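PDB 1ZHV: hypothetical protein Atu0741 from Agrobacterium tumefaciens str. C58, which is of unknown function but contains two ACT-type domains, a fold that in many relatives binds small regulatory ligands such as amino acids. Local coordinates for residues S84-N89 / D102-R107. Numbering follows the deposited sequence.
Sequences SPLSTN and DHLLVR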
ATOM      1  N   SER A  84      -1.977  -7.007 -12.146  1.00  9.39           N
ATOM      2  CA  SER A  84      -1.498  -7.810 -13.273  1.00 10.32           C
ATOM      3  C   SER A  84      -0.304  -7.168 -13.990  1.00 10.28           C
ATOM      4  O   SER A  84       0.724  -7.817 -14.196  1.00  9.49           O
ATOM      5  CB  SER A  84      -2.626  -8.058 -14.277  1.00 14.52           C
ATOM      6  OG  SER A  84      -2.176  -8.903 -15.327  1.00 21.32           O
ATOM      7  N   PRO A  85      -0.421  -5.889 -14.385  1.00 10.14           N
ATOM      8  CA  PRO A  85       0.720  -5.266 -15.070  1.00 10.30           C
ATOM      9  C   PRO A  85       1.968  -5.118 -14.205  1.00 10.79           C
ATOM     10  O   PRO A  85       3.084  -5.034 -14.717  1.00 12.08           O
ATOM     11  CB  PRO A  85       0.162  -3.921 -15.540  1.00 12.13           C
ATOM     12  CG  PRO A  85      -0.975  -3.654 -14.596  1.00 11.20           C
ATOM     13  CD  PRO A  85      -1.599  -5.006 -14.403  1.00 10.24           C
ATOM     14  N   LEU A  86       1.787  -5.096 -12.890  1.00  9.02           N
ATOM     15  CA  LEU A  86       2.925  -4.966 -11.991  1.00  8.69           C
ATOM     16  C   LEU A  86       3.604  -6.314 -11.746  1.00  9.30           C
ATOM     17  O   LEU A  86       4.812  -6.465 -11.942  1.00 10.62           O
ATOM     18  CB  LEU A  86       2.475  -4.353 -10.658  1.00  8.40           C
ATOM     19  CG  LEU A  86       1.827  -2.966 -10.753  1.00  7.45           C
ATOM     20  CD1 LEU A  86       1.445  -2.470  -9.363  1.00 10.32           C
ATOM     21  CD2 LEU A  86       2.801  -1.994 -11.428  1.00  9.51           C
ATOM     22  N   SER A  87       2.814  -7.302 -11.336  1.00 10.05           N
ATOM     23  CA  SER A  87       3.335  -8.631 -11.045  1.00 11.05           C
ATOM     24  C   SER A  87       3.966  -9.326 -12.245  1.00 12.12           C
ATOM     25  O   SER A  87       4.967 -10.031 -12.097  1.00 16.05           O
ATOM     26  CB  SER A  87       2.228  -9.510 -10.461  1.00  9.43           C
ATOM     27  OG  SER A  87       1.800  -9.005  -9.209  1.00 12.60           O
ATOM     28  N   THR A  88       3.389  -9.127 -13.425  1.00 11.08           N
ATOM     29  CA  THR A  88       3.916  -9.745 -14.638  1.00 14.52           C
ATOM     30  C   THR A  88       5.200  -9.055 -15.081  1.00 14.74           C
ATOM     31  O   THR A  88       5.925  -9.568 -15.933  1.00 16.50           O
ATOM     32  CB  THR A  88       2.900  -9.684 -15.798  1.00 16.36           C
ATOM     33  OG1 THR A  88       2.569  -8.320 -16.078  1.00 20.05           O
ATOM     34  CG2 THR A  88       1.632 -10.448 -15.438  1.00 20.19           C
ATOM     35  N   ASN A  89       5.496  -7.903 -14.491  1.00 13.39           N
ATOM     36  CA  ASN A  89       6.703  -7.172 -14.859  1.00 15.15           C
ATOM     37  C   ASN A  89       7.724  -6.974 -13.737  1.00 15.78           C
ATOM     38  O   ASN A  89       8.424  -5.962 -13.684  1.00 18.43           O
ATOM     39  CB  ASN A  89       6.315  -5.833 -15.497  1.00 13.82           C
ATOM     40  CG  ASN A  89       5.699  -6.012 -16.878  1.00 15.30           C
ATOM     41  OD1 ASN A  89       6.364  -6.471 -17.813  1.00 18.32           O
ATOM     42  ND2 ASN A  89       4.427  -5.671 -17.012  1.00 14.60           N
ATOM     43  N   ASP A 102      -9.630  -0.685  -1.718  1.00  8.69           N
ATOM     44  CA  ASP A 102      -8.303  -1.271  -1.583  1.00  9.06           C
ATOM     45  C   ASP A 102      -7.201  -0.233  -1.587  1.00  8.56           C
ATOM     46  O   ASP A 102      -7.360   0.872  -2.107  1.00  8.00           O
ATOM     47  CB  ASP A 102      -7.991  -2.213  -2.756  1.00  9.41           C
ATOM     48  CG  ASP A 102      -9.119  -3.165  -3.075  1.00  9.82           C
ATOM     49  OD1 ASP A 102      -9.097  -4.303  -2.563  1.00 12.58           O
ATOM     50  OD2 ASP A 102     -10.023  -2.776  -3.842  1.00 11.61           O
ATOM     51  N   HIS A 103      -6.076  -0.624  -1.001  1.00  8.02           N
ATOM     52  CA  HIS A 103      -4.867   0.181  -0.997  1.00  8.59           C
ATOM     53  C   HIS A 103      -3.784  -0.753  -1.520  1.00  7.86           C
ATOM     54  O   HIS A 103      -3.861  -1.968  -1.341  1.00  6.53           O
ATOM     55  CB  HIS A 103      -4.509   0.678   0.404  1.00  8.97           C
ATOM     56  CG  HIS A 103      -5.220   1.936   0.793  1.00  8.36           C
ATOM     57  ND1 HIS A 103      -4.591   3.162   0.871  1.00 12.28           N
ATOM     58  CD2 HIS A 103      -6.508   2.152   1.143  1.00  7.35           C
ATOM     59  CE1 HIS A 103      -5.464   4.077   1.260  1.00 10.03           C
ATOM     60  NE2 HIS A 103      -6.634   3.490   1.431  1.00 11.96           N
ATOM     61  N   LEU A 104      -2.790  -0.185  -2.187  1.00  6.74           N
ATOM     62  CA  LEU A 104      -1.695  -0.961  -2.754  1.00  8.34           C
ATOM     63  C   LEU A 104      -0.373  -0.334  -2.366  1.00  8.65           C
ATOM     64  O   LEU A 104      -0.223   0.881  -2.443  1.00  7.25           O
ATOM     65  CB  LEU A 104      -1.790  -0.963  -4.290  1.00  9.79           C
ATOM     66  CG  LEU A 104      -0.502  -1.348  -5.035  1.00 11.68           C
ATOM     67  CD1 LEU A 104      -0.304  -2.844  -4.933  1.00 11.62           C
ATOM     68  CD2 LEU A 104      -0.570  -0.923  -6.492  1.00 10.51           C
ATOM     69  N   LEU A 105       0.576  -1.151  -1.932  1.00  7.35           N
ATOM     70  CA  LEU A 105       1.894  -0.628  -1.632  1.00  7.11           C
ATOM     71  C   LEU A 105       2.903  -1.345  -2.520  1.00  7.97           C
ATOM     72  O   LEU A 105       2.754  -2.528  -2.830  1.00  7.61           O
ATOM     73  CB  LEU A 105       2.263  -0.830  -0.155  1.00  9.31           C
ATOM     74  CG  LEU A 105       1.444  -0.030   0.864  1.00  6.85           C
ATOM     75  CD1 LEU A 105       0.331  -0.908   1.411  1.00  8.79           C
ATOM     76  CD2 LEU A 105       2.338   0.463   2.000  1.00 10.28           C
ATOM     77  N   VAL A 106       3.902  -0.597  -2.965  1.00  8.15           N
ATOM     78  CA  VAL A 106       4.978  -1.139  -3.775  1.00  9.63           C
ATOM     79  C   VAL A 106       6.227  -0.524  -3.171  1.00  9.29           C
ATOM     80  O   VAL A 106       6.142   0.486  -2.469  1.00  9.69           O
ATOM     81  CB  VAL A 106       4.881  -0.725  -5.271  1.00  9.81           C
ATOM     82  CG1 VAL A 106       3.622  -1.326  -5.896  1.00 10.85           C
ATOM     83  CG2 VAL A 106       4.885   0.787  -5.406  1.00 11.25           C
ATOM     84  N   ARG A 107       7.381  -1.131  -3.418  1.00 11.47           N
ATOM     85  CA  ARG A 107       8.613  -0.575  -2.885  1.00 11.49           C
ATOM     86  C   ARG A 107       8.804   0.789  -3.522  1.00 12.07           C
ATOM     87  O   ARG A 107       8.512   0.983  -4.709  1.00 11.99           O
ATOM     88  CB  ARG A 107       9.792  -1.499  -3.189  1.00 13.81           C
ATOM     89  CG  ARG A 107       9.695  -2.824  -2.458  1.00 15.31           C
ATOM     90  CD  ARG A 107      10.892  -3.726  -2.715  1.00 18.80           C
ATOM     91  NE  ARG A 107      10.791  -4.982  -1.971  1.00 21.76           N
ATOM     92  CZ  ARG A 107      10.856  -5.077  -0.644  1.00 23.26           C
ATOM     93  NH1 ARG A 107      11.025  -3.990   0.096  1.00 23.00           N
ATOM     94  NH2 ARG A 107      10.742  -6.261  -0.057  1.00 24.14           N
TER
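L86, on helix 78-87, meets L104 and V106 of strand 102-107 in a small, purely apolar helix-on-sheet contact in the core of the ACT domain. One methyl does the touching: CD1 of L86 lies 3.8 Å from CD2 of L104, the two side chains reaching toward each other tip to tip. The same L86 CD1 stands 4.3 Å from CG1 of V106, so it faces two residues that are two apart on the strand and project from the same side of it. The torsions of L86 account for this reach: CG is anti to the carbonyl carbon (chi1 -59°), and a fully extended chi2 of -179° carries CD1 outward to the sheet. The backbones stay well apart, 9.3 Å between the CA atoms of L86 and V106. The two segments together bury just 78 Å², and L86 is the only residue of 84-89 that reaches the strand.

The segment that carries L86 is also held by local hydrogen bonds. OG1 of T88 donates a hydrogen bond to O of S84 (2.7 Å), which accepts a second from the backbone N of T88 on the opposite face of its carbonyl plane. ND2 of N89 donates to O of P85 at 2.7 Å, nearly straight at 167°, and lies in the carbonyl plane on a lone pair.

I93, in the loop after the helix, touches both leucines, while T114 of helix 111-120 packs on L86 and V106. Strand 102-107 itself runs antiparallel to strands 57-67 and 94-97, pairing with each, and helices 78-87 and 111-120 both pack on the face that carries L104 and V106.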